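Local coordinates for carbohydrate-binding protein (Flavonifractor plautii, PDB 6N1B) that probably removes the acetyl group from the N-acetylgalactosamine of the blood group A antigen, a first step in converting A to O type blood, at residues A[47-58]-A[70-80]; A[289-299]-A[330-338]. All blocks are in the same frame, centred on the assembly; numbering follows the deposited sequence.

Contact 1: A[47-58]-A[70-80]; sequences HADDQVTHPDVV and WAVYTPNVMRI. With CA (calcium ion), chain D.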
loop_
_atom_site.group_PDB
_atom_site.type_symbol
_atom_site.label_atom_id
_atom_site.label_comp_id
_atom_site.label_asym_id
_atom_site.label_seq_id
_atom_site.Cartn_x
_atom_site.Cartn_y
_atom_site.Cartn_z
ATOM N N HIS A 47 -23.771 0.884 -4.435
ATOM C CA HIS A 47 -22.658 0.436 -3.585
ATOM C C HIS A 47 -22.666 1.008 -2.223
ATOM O O HIS A 47 -22.980 2.206 -2.028
ATOM C CB HIS A 47 -21.290 0.816 -4.239
ATOM C CG HIS A 47 -21.069 0.169 -5.555
ATOM N ND1 HIS A 47 -20.739 -1.164 -5.627
ATOM C CD2 HIS A 47 -21.116 0.637 -6.817
ATOM C CE1 HIS A 47 -20.610 -1.491 -6.943
ATOM N NE2 HIS A 47 -20.849 -0.415 -7.681
ATOM N N ALA A 48 -22.385 0.149 -1.244
ATOM C CA ALA A 48 -22.263 0.671 0.150
ATOM C C ALA A 48 -21.118 1.672 0.241
ATOM O O ALA A 48 -20.084 1.586 -0.503
ATOM C CB ALA A 48 -21.982 -0.472 1.099
ATOM N N ASP A 49 -21.279 2.660 1.085
ATOM C CA ASP A 49 -20.326 3.733 1.288
ATOM C C ASP A 49 -19.022 3.206 1.895
ATOM O O ASP A 49 -18.976 2.227 2.574
ATOM C CB ASP A 49 -20.951 4.752 2.263
ATOM C CG ASP A 49 -22.023 5.641 1.666
ATOM O OD1 ASP A 49 -22.198 5.718 0.446
ATOM O OD2 ASP A 49 -22.708 6.285 2.481
ATOM N N ASP A 50 -17.969 4.057 1.766
ATOM C CA ASP A 50 -16.784 3.937 2.568
ATOM C C ASP A 50 -16.001 2.602 2.364
ATOM O O ASP A 50 -15.294 2.140 3.250
ATOM C CB ASP A 50 -16.982 4.235 4.024
ATOM C CG ASP A 50 -17.503 5.627 4.266
ATOM O OD1 ASP A 50 -17.157 6.530 3.513
ATOM O OD2 ASP A 50 -18.372 5.812 5.133
ATOM N N GLN A 51 -16.153 2.028 1.154
ATOM C CA GLN A 51 -15.338 0.892 0.767
ATOM C C GLN A 51 -13.929 1.394 0.314
ATOM O O GLN A 51 -13.866 2.340 -0.470
ATOM C CB GLN A 51 -16.015 0.043 -0.299
ATOM C CG GLN A 51 -17.347 -0.563 0.152
ATOM C CD GLN A 51 -17.932 -1.406 -0.917
ATOM O OE1 GLN A 51 -17.294 -2.413 -1.276
ATOM N NE2 GLN A 51 -19.082 -1.029 -1.463
ATOM N N VAL A 52 -12.910 0.676 0.808
ATOM C CA VAL A 52 -11.566 1.184 0.727
ATOM C C VAL A 52 -10.603 -0.016 0.658
ATOM O O VAL A 52 -10.896 -1.114 1.139
ATOM C CB VAL A 52 -11.176 2.079 1.914
ATOM C CG1 VAL A 52 -11.905 3.441 1.862
ATOM C CG2 VAL A 52 -11.452 1.392 3.253
ATOM N N THR A 53 -9.402 0.265 0.031
ATOM C CA THR A 53 -8.352 -0.755 -0.074
ATOM C C THR A 53 -6.996 -0.135 -0.118
ATOM O O THR A 53 -6.836 1.081 -0.271
ATOM C CB THR A 53 -8.675 -1.651 -1.350
ATOM O OG1 THR A 53 -7.933 -2.848 -1.249
ATOM C CG2 THR A 53 -8.328 -0.911 -2.606
ATOM N N HIS A 54 -6.029 -1.039 -0.032
ATOM C CA HIS A 54 -4.642 -0.661 -0.286
ATOM C C HIS A 54 -4.141 0.554 0.521
ATOM O O HIS A 54 -3.743 1.593 -0.014
ATOM C CB HIS A 54 -4.393 -0.473 -1.773
ATOM C CG HIS A 54 -2.968 -0.518 -2.250
ATOM N ND1 HIS A 54 -1.923 0.357 -1.940
ATOM C CD2 HIS A 54 -2.541 -1.445 -3.178
ATOM C CE1 HIS A 54 -0.876 -0.087 -2.688
ATOM N NE2 HIS A 54 -1.234 -1.154 -3.387
ATOM N N PRO A 55 -4.185 0.408 1.859
ATOM C CA PRO A 55 -3.633 1.441 2.665
ATOM C C PRO A 55 -2.112 1.499 2.502
ATOM O O PRO A 55 -1.489 0.458 2.325
ATOM C CB PRO A 55 -3.990 1.069 4.096
ATOM C CG PRO A 55 -3.976 -0.449 4.014
ATOM C CD PRO A 55 -4.565 -0.775 2.666
ATOM N N ASP A 56 -1.547 2.668 2.829
ATOM C CA ASP A 56 -0.120 2.795 3.111
ATOM C C ASP A 56 0.080 3.794 4.272
ATOM O O ASP A 56 -0.378 4.959 4.105
ATOM C CB ASP A 56 0.695 3.162 1.881
ATOM C CG ASP A 56 2.152 2.788 2.122
ATOM O OD1 ASP A 56 2.446 1.627 2.473
ATOM O OD2 ASP A 56 3.031 3.718 2.061
ATOM N N VAL A 57 0.637 3.261 5.359
ATOM C CA VAL A 57 0.694 4.064 6.555
ATOM C C VAL A 57 2.129 4.497 6.828
ATOM O O VAL A 57 3.063 3.711 6.615
ATOM C CB VAL A 57 0.166 3.220 7.737
ATOM C CG1 VAL A 57 0.245 3.973 9.049
ATOM C CG2 VAL A 57 -1.301 2.873 7.507
ATOM N N VAL A 58 2.301 5.752 7.249
ATOM C CA VAL A 58 3.559 6.308 7.706
ATOM C C VAL A 58 3.425 6.590 9.215
ATOM O O VAL A 58 2.494 7.283 9.601
ATOM C CB VAL A 58 3.917 7.596 6.951
ATOM C CG1 VAL A 58 5.185 8.204 7.550
ATOM C CG2 VAL A 58 4.080 7.384 5.434
ATOM N N TRP A 70 0.113 9.063 9.365
ATOM C CA TRP A 70 -0.440 9.571 8.080
ATOM C C TRP A 70 -0.702 8.373 7.197
ATOM O O TRP A 70 0.183 7.472 7.170
ATOM C CB TRP A 70 0.514 10.546 7.417
ATOM C CG TRP A 70 0.515 11.856 8.172
ATOM C CD1 TRP A 70 1.181 12.174 9.340
ATOM C CD2 TRP A 70 -0.320 12.979 7.853
ATOM N NE1 TRP A 70 0.778 13.412 9.749
ATOM C CE2 TRP A 70 -0.106 13.960 8.864
ATOM C CE3 TRP A 70 -1.194 13.290 6.823
ATOM C CZ2 TRP A 70 -0.792 15.191 8.865
ATOM C CZ3 TRP A 70 -1.827 14.530 6.794
ATOM C CH2 TRP A 70 -1.615 15.444 7.806
ATOM N N ALA A 71 -1.824 8.333 6.490
ATOM C CA ALA A 71 -2.093 7.238 5.606
ATOM C C ALA A 71 -2.582 7.781 4.278
ATOM O O ALA A 71 -3.389 8.710 4.206
ATOM C CB ALA A 71 -3.083 6.231 6.206
ATOM N N VAL A 72 -2.155 7.089 3.202
ATOM C CA VAL A 72 -2.801 7.230 1.886
ATOM C C VAL A 72 -3.538 5.928 1.577
ATOM O O VAL A 72 -3.135 4.866 2.075
ATOM C CB VAL A 72 -1.743 7.584 0.823
ATOM C CG1 VAL A 72 -0.725 6.430 0.573
ATOM C CG2 VAL A 72 -2.409 8.066 -0.521
ATOM N N TYR A 73 -4.614 6.010 0.838
ATOM C CA TYR A 73 -5.400 4.842 0.549
ATOM C C TYR A 73 -6.268 5.173 -0.668
ATOM O O TYR A 73 -6.302 6.311 -1.164
ATOM C CB TYR A 73 -6.306 4.460 1.760
ATOM C CG TYR A 73 -7.317 5.508 2.139
ATOM C CD1 TYR A 73 -6.930 6.688 2.798
ATOM C CD2 TYR A 73 -8.616 5.407 1.785
ATOM C CE1 TYR A 73 -7.819 7.668 3.066
ATOM C CE2 TYR A 73 -9.551 6.437 2.060
ATOM C CZ TYR A 73 -9.111 7.523 2.721
ATOM O OH TYR A 73 -9.999 8.547 3.031
ATOM N N THR A 74 -6.991 4.152 -1.173
ATOM C CA THR A 74 -7.949 4.416 -2.302
ATOM C C THR A 74 -9.281 3.779 -1.965
ATOM O O THR A 74 -9.344 2.578 -1.679
ATOM C CB THR A 74 -7.450 3.776 -3.581
ATOM O OG1 THR A 74 -7.010 2.419 -3.319
ATOM C CG2 THR A 74 -6.320 4.528 -4.195
ATOM N N PRO A 75 -10.361 4.536 -2.071
ATOM C CA PRO A 75 -11.628 3.900 -2.163
ATOM C C PRO A 75 -11.665 2.887 -3.241
ATOM O O PRO A 75 -10.913 2.949 -4.228
ATOM C CB PRO A 75 -12.607 5.088 -2.552
ATOM C CG PRO A 75 -11.872 6.305 -2.001
ATOM C CD PRO A 75 -10.443 5.990 -2.305
ATOM N N ASN A 76 -12.561 1.887 -3.168
ATOM C CA ASN A 76 -12.823 1.006 -4.308
ATOM C C ASN A 76 -14.139 0.295 -4.114
ATOM O O ASN A 76 -14.530 0.021 -2.981
ATOM C CB ASN A 76 -11.702 -0.012 -4.547
ATOM C CG ASN A 76 -11.608 -0.443 -6.003
ATOM O OD1 ASN A 76 -12.029 0.286 -6.902
ATOM N ND2 ASN A 76 -11.039 -1.687 -6.204
ATOM N N VAL A 77 -14.791 -0.031 -5.245
ATOM C CA VAL A 77 -15.992 -0.886 -5.275
ATOM C C VAL A 77 -15.842 -1.865 -6.423
ATOM O O VAL A 77 -15.076 -1.595 -7.364
ATOM C CB VAL A 77 -17.282 -0.001 -5.456
ATOM C CG1 VAL A 77 -17.426 0.979 -4.299
ATOM C CG2 VAL A 77 -17.328 0.677 -6.775
ATOM N N MET A 78 -16.610 -2.925 -6.404
ATOM C CA MET A 78 -16.704 -3.805 -7.552
ATOM C C MET A 78 -17.368 -3.125 -8.725
ATOM O O MET A 78 -18.192 -2.222 -8.610
ATOM C CB MET A 78 -17.494 -5.051 -7.211
ATOM C CG MET A 78 -16.845 -5.950 -6.114
ATOM S SD MET A 78 -15.175 -6.497 -6.441
ATOM C CE MET A 78 -15.459 -7.670 -7.722
ATOM N N ARG A 79 -16.895 -3.571 -9.929
ATOM C CA ARG A 79 -17.478 -3.246 -11.209
ATOM C C ARG A 79 -17.018 -1.946 -11.860
ATOM O O ARG A 79 -17.170 -1.751 -13.063
ATOM C CB ARG A 79 -18.967 -3.328 -11.247
ATOM C CG ARG A 79 -19.608 -4.626 -10.691
ATOM C CD ARG A 79 -21.002 -4.770 -11.178
ATOM N NE ARG A 79 -21.646 -5.889 -10.504
ATOM C CZ ARG A 79 -22.901 -6.263 -10.777
ATOM N NH1 ARG A 79 -23.610 -5.617 -11.710
ATOM N NH2 ARG A 79 -23.423 -7.278 -10.064
ATOM N N ILE A 80 -16.577 -1.011 -11.049
ATOM C CA ILE A 80 -16.155 0.315 -11.508
ATOM C C ILE A 80 -14.989 0.790 -10.718
ATOM O O ILE A 80 -15.042 0.742 -9.500
ATOM C CB ILE A 80 -17.321 1.310 -11.566
ATOM C CG1 ILE A 80 -16.955 2.654 -12.189
ATOM C CG2 ILE A 80 -17.982 1.493 -10.212
ATOM C CD1 ILE A 80 -18.148 3.477 -12.645
HETATM CA CA CA D . 4.861 1.947 2.377
HETATM O O HOH W 1 -18.095 -3.392 -4.012
HETATM O O HOH W 2 -4.138 2.848 -2.398
HETATM O O HOH W 3 4.780 3.900 4.346
HETATM O O HOH W 4 4.971 1.074 4.550
HETATM O O HOH W 5 7.133 1.404 1.830
HETATM O O HOH W 6 6.134 3.918 1.693
#

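Contact 2: A[289-299]-A[330-338]; sequences QCFAGRNPDGS and DDFQIYRSS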
loop_
_atom_site.group_PDB
_atom_site.type_symbol
_atom_site.label_atom_id
_atom_site.label_comp_id
_atom_site.label_asym_id
_atom_site.label_seq_id
_atom_site.Cartn_x
_atom_site.Cartn_y
_atom_site.Cartn_z
ATOM N N GLN A 289 1.310 -9.644 -0.611
ATOM C CA GLN A 289 0.040 -10.286 -0.950
ATOM C C GLN A 289 0.337 -11.143 -2.170
ATOM O O GLN A 289 0.755 -10.627 -3.225
ATOM C CB GLN A 289 -0.998 -9.200 -1.313
ATOM C CG GLN A 289 -2.292 -9.811 -1.787
ATOM C CD GLN A 289 -3.193 -8.852 -2.526
ATOM O OE1 GLN A 289 -2.876 -7.657 -2.651
ATOM N NE2 GLN A 289 -4.299 -9.401 -3.129
ATOM N N CYS A 290 0.182 -12.470 -2.010
ATOM C CA CYS A 290 0.696 -13.454 -2.949
ATOM C C CYS A 290 -0.229 -14.612 -3.095
ATOM O O CYS A 290 -1.229 -14.731 -2.341
ATOM C CB CYS A 290 2.137 -13.842 -2.589
ATOM S SG CYS A 290 2.265 -14.584 -0.933
ATOM N N PHE A 291 0.087 -15.556 -3.978
ATOM C CA PHE A 291 -0.837 -16.627 -4.330
ATOM C C PHE A 291 -0.098 -17.782 -4.963
ATOM O O PHE A 291 0.928 -17.545 -5.679
ATOM C CB PHE A 291 -1.962 -16.103 -5.221
ATOM C CG PHE A 291 -1.464 -15.486 -6.501
ATOM C CD1 PHE A 291 -1.053 -14.162 -6.544
ATOM C CD2 PHE A 291 -1.351 -16.280 -7.644
ATOM C CE1 PHE A 291 -0.557 -13.629 -7.711
ATOM C CE2 PHE A 291 -0.875 -15.727 -8.804
ATOM C CZ PHE A 291 -0.427 -14.426 -8.830
ATOM N N ALA A 292 -0.632 -18.981 -4.822
ATOM C CA ALA A 292 -0.037 -20.189 -5.449
ATOM C C ALA A 292 -0.781 -20.628 -6.691
ATOM O O ALA A 292 -0.240 -21.414 -7.489
ATOM C CB ALA A 292 -0.028 -21.358 -4.465
ATOM N N GLY A 293 -1.964 -20.080 -6.934
ATOM C CA GLY A 293 -2.742 -20.505 -8.112
ATOM C C GLY A 293 -2.625 -19.601 -9.329
ATOM O O GLY A 293 -1.552 -18.995 -9.562
ATOM N N ARG A 294 -3.697 -19.532 -10.096
ATOM C CA ARG A 294 -3.669 -18.878 -11.397
ATOM C C ARG A 294 -3.789 -17.336 -11.302
ATOM O O ARG A 294 -3.513 -16.640 -12.239
ATOM C CB ARG A 294 -4.833 -19.411 -12.294
ATOM C CG ARG A 294 -4.551 -20.808 -12.877
ATOM C CD ARG A 294 -5.438 -21.241 -14.043
ATOM N NE ARG A 294 -6.822 -20.867 -13.789
ATOM C CZ ARG A 294 -7.747 -20.547 -14.734
ATOM N NH1 ARG A 294 -7.459 -20.435 -16.027
ATOM N NH2 ARG A 294 -8.984 -20.247 -14.386
ATOM N N ASN A 295 -4.324 -16.853 -10.156
ATOM C CA ASN A 295 -4.528 -15.445 -9.963
ATOM C C ASN A 295 -4.622 -15.147 -8.440
ATOM O O ASN A 295 -4.598 -16.054 -7.660
ATOM C CB ASN A 295 -5.752 -14.943 -10.799
ATOM C CG ASN A 295 -7.019 -15.656 -10.357
ATOM O OD1 ASN A 295 -7.235 -15.836 -9.159
ATOM N ND2 ASN A 295 -7.778 -16.100 -11.277
ATOM N N PRO A 296 -4.721 -13.849 -8.099
ATOM C CA PRO A 296 -4.811 -13.531 -6.647
ATOM C C PRO A 296 -6.101 -13.838 -5.920
ATOM O O PRO A 296 -6.160 -13.534 -4.748
ATOM C CB PRO A 296 -4.522 -12.043 -6.592
ATOM C CG PRO A 296 -3.802 -11.688 -7.917
ATOM C CD PRO A 296 -4.401 -12.676 -8.887
ATOM N N ASP A 297 -7.059 -14.524 -6.537
ATOM C CA ASP A 297 -8.228 -14.927 -5.756
ATOM C C ASP A 297 -7.836 -15.778 -4.602
ATOM O O ASP A 297 -6.998 -16.668 -4.712
ATOM C CB ASP A 297 -9.234 -15.671 -6.621
ATOM C CG ASP A 297 -9.916 -14.834 -7.676
ATOM O OD1 ASP A 297 -9.841 -13.581 -7.647
ATOM O OD2 ASP A 297 -10.690 -15.467 -8.446
ATOM N N GLY A 298 -8.372 -15.457 -3.402
ATOM C CA GLY A 298 -7.942 -16.222 -2.192
ATOM C C GLY A 298 -6.569 -15.911 -1.695
ATOM O O GLY A 298 -6.023 -16.639 -0.879
ATOM N N SER A 299 -5.989 -14.774 -2.148
ATOM C CA SER A 299 -4.622 -14.463 -1.716
ATOM C C SER A 299 -4.445 -14.336 -0.244
ATOM O O SER A 299 -5.386 -13.994 0.496
ATOM C CB SER A 299 -4.213 -13.161 -2.409
ATOM O OG SER A 299 -5.104 -12.044 -2.141
ATOM N N ASP A 330 -13.334 -10.307 5.909
ATOM C CA ASP A 330 -12.075 -10.631 5.214
ATOM C C ASP A 330 -12.113 -12.065 4.686
ATOM O O ASP A 330 -11.028 -12.661 4.580
ATOM C CB ASP A 330 -10.898 -10.329 6.098
ATOM C CG ASP A 330 -10.845 -11.120 7.369
ATOM O OD1 ASP A 330 -11.780 -11.938 7.673
ATOM O OD2 ASP A 330 -9.820 -11.076 8.090
ATOM N N ASP A 331 -13.274 -12.625 4.321
ATOM C CA ASP A 331 -13.355 -14.036 3.964
ATOM C C ASP A 331 -13.020 -14.378 2.519
ATOM O O ASP A 331 -12.916 -15.600 2.240
ATOM C CB ASP A 331 -14.717 -14.630 4.312
ATOM C CG ASP A 331 -15.796 -14.140 3.376
ATOM O OD1 ASP A 331 -15.672 -13.239 2.554
ATOM O OD2 ASP A 331 -16.965 -14.802 3.540
ATOM N N PHE A 332 -12.811 -13.397 1.632
ATOM C CA PHE A 332 -12.451 -13.703 0.232
ATOM C C PHE A 332 -10.976 -13.790 0.010
ATOM O O PHE A 332 -10.450 -14.756 -0.598
ATOM C CB PHE A 332 -13.117 -12.792 -0.758
ATOM C CG PHE A 332 -12.787 -13.114 -2.222
ATOM C CD1 PHE A 332 -13.183 -14.300 -2.774
ATOM C CD2 PHE A 332 -12.004 -12.270 -2.949
ATOM C CE1 PHE A 332 -12.797 -14.638 -4.049
ATOM C CE2 PHE A 332 -11.610 -12.651 -4.257
ATOM C CZ PHE A 332 -12.059 -13.788 -4.790
ATOM N N GLN A 333 -10.274 -12.729 0.374
ATOM C CA GLN A 333 -8.821 -12.652 0.182
ATOM C C GLN A 333 -8.263 -11.605 1.116
ATOM O O GLN A 333 -9.017 -10.650 1.448
ATOM C CB GLN A 333 -8.469 -12.341 -1.270
ATOM C CG GLN A 333 -8.609 -10.921 -1.686
ATOM C CD GLN A 333 -8.614 -10.711 -3.174
ATOM O OE1 GLN A 333 -7.603 -11.234 -3.917
ATOM N NE2 GLN A 333 -9.528 -10.022 -3.691
ATOM N N ILE A 334 -6.970 -11.759 1.469
ATOM C CA ILE A 334 -6.266 -10.650 2.037
ATOM C C ILE A 334 -5.651 -9.849 0.933
ATOM O O ILE A 334 -5.032 -10.436 -0.005
ATOM C CB ILE A 334 -5.232 -11.063 3.078
ATOM C CG1 ILE A 334 -5.818 -12.019 4.131
ATOM C CG2 ILE A 334 -4.591 -9.891 3.686
ATOM C CD1 ILE A 334 -6.954 -11.459 4.897
ATOM N N TYR A 335 -5.862 -8.544 0.957
ATOM C CA TYR A 335 -5.394 -7.639 -0.087
ATOM C C TYR A 335 -4.159 -6.858 0.433
ATOM O O TYR A 335 -3.607 -7.172 1.470
ATOM C CB TYR A 335 -6.562 -6.721 -0.587
ATOM C CG TYR A 335 -6.513 -6.432 -2.066
ATOM C CD1 TYR A 335 -6.947 -7.483 -2.939
ATOM C CD2 TYR A 335 -6.052 -5.282 -2.651
ATOM C CE1 TYR A 335 -6.868 -7.300 -4.331
ATOM C CE2 TYR A 335 -5.940 -5.088 -4.003
ATOM C CZ TYR A 335 -6.372 -6.157 -4.851
ATOM O OH TYR A 335 -6.219 -6.005 -6.242
ATOM N N ARG A 336 -3.717 -5.878 -0.354
ATOM C CA ARG A 336 -2.476 -5.231 -0.033
ATOM C C ARG A 336 -2.450 -4.622 1.319
ATOM O O ARG A 336 -3.432 -3.990 1.739
ATOM C CB ARG A 336 -2.181 -4.191 -1.137
ATOM C CG ARG A 336 -0.733 -3.665 -1.102
ATOM C CD ARG A 336 -0.434 -2.450 -0.203
ATOM N NE ARG A 336 0.891 -1.940 -0.602
ATOM C CZ ARG A 336 1.490 -0.873 -0.054
ATOM N NH1 ARG A 336 0.945 -0.233 0.960
ATOM N NH2 ARG A 336 2.692 -0.542 -0.468
ATOM N N SER A 337 -1.360 -4.808 2.037
ATOM C CA SER A 337 -1.262 -4.433 3.439
ATOM C C SER A 337 -0.040 -3.569 3.657
ATOM O O SER A 337 0.958 -3.666 2.906
ATOM C CB SER A 337 -1.251 -5.685 4.264
ATOM O OG SER A 337 -2.481 -6.438 4.030
ATOM N N SER A 338 -0.039 -2.706 4.655
ATOM C CA SER A 338 1.061 -1.841 5.037
ATOM C C SER A 338 1.452 -2.136 6.458
ATOM O O SER A 338 0.633 -2.497 7.252
ATOM C CB SER A 338 0.619 -0.401 4.827
ATOM O OG SER A 338 1.617 0.522 5.176
#

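Contact 1: A[47-58]-A[70-80]
The imidazole of His47 lies against Val77, whose CG2 sits over the centre of one ring face, 3.7 Å above the plane, in a CH-pi contact. The Met78 carbonyl approaches the same ring obliquely, its O 3.0 Å from His47 CE1, while ND1 is hydrogen-bonded to Asp383. The Tyr73 phenol takes Val52 CG1 obliquely against CE2 at 3.8 Å, and its hydroxyl reaches Pro39 O. Gln51 crosses Val77 at about a right angle; its NE2 donates to Ala48 O and also hydrogen-bonds Asp383, while a water accepts from Met78 N and lies within hydrogen-bonding distance of Gln51 OE1.

From there 52-58 and 70-75 form an antiparallel beta hairpin, two strands of one blade of what is probably a beta-propeller. Thr53 and Thr74 form a hydrogen-bonded pair, as do Asp56 with Val72 and Val58 with Trp70. A beta bulge at His54 and Pro55 shifts the register by one; beside it, a water donates to His54 O and hydrogen-bonds Thr74 OG1.

Asp56 CG stands anti to the backbone N (chi1 -160°), and its carboxylate grips calcium through OD1 at 2.4 Å and OD2 at 2.6 Å. Asp122, Asp274 and four waters also bind the metal; Arg336 hydrogen-bonds OD1, and Met123 N hydrogen-bonds OD2. Two-oxygen chelation from a paired strand is consistent with a well-positioned metal ligand; calcium and Arg336 together probably offset the negative charge of the three aspartates.

Contact 2: A[289-299]-A[330-338]
Gln289 reaches 330-338 with CG anti to the backbone N (chi1 175°) and an extended chain beyond it, which carries its amide over Tyr335. Ser299 has OG between its backbone N and carbonyl carbon (chi1 57°), placing the hydroxyl within 2.7 Å of Ile334 O, to which it donates. Ser299 OG in turn accepts from Gln289 NE2 at 2.9 Å, close to the amide plane, so the serine hydroxyl bridges the glutamine and the strand by two hydrogen bonds. Gln289 OE1 lies over the centre of one Tyr335 ring face, 3.8 Å above it, with the amide and ring planes 57° apart.

In the backbone, Ile334 N donates to Ser299 O at 2.9 Å. Ser299 ends a type II beta turn from Pro296, and Gly298, at positive phi, brings its CA to 3.3 Å from Phe332 O in a CA-H...O contact. Asp297 meets the edge of the Phe332 ring, OD1 lying 3.6 Å from CZ near the ring plane; that oxygen is also hydrogen-bonded to Tyr230 of the glycan pocket. An Asx turn, with Asn295 OD1 accepting from Asp297 N, shapes the approach to this turn.

Tyr335 lines the glycan pocket and touches the bound galactose. With its ring backed by the Gln289 amide and the strand held at Ile334 by both a hydroxyl and a carbonyl, the chemistry is consistent with a sugar-contacting wall fixed by buried polar groups.

From the N terminus, contact 1 comes first: 47-58 and 70-80 close the hairpin of strands 52-60 and 67-75, in the sheet completed by 87-91. Contact 2 follows in series, neither enclosing nor crossing it. It closes a longer loop, tying the end of strand 283-291 and the turn after it to the start of strand 333-342, the outermost strand of another sheet. The two meet beside the calcium held by Asp56, although their centres are about 16 Å apart: Arg336 NH1 forms a salt bridge with Asp56 OD1 at 2.8 Å, and Tyr335 packs on Thr53. Three sheets, probably blades of a beta-propeller, are thereby joined beside the glycan pocket.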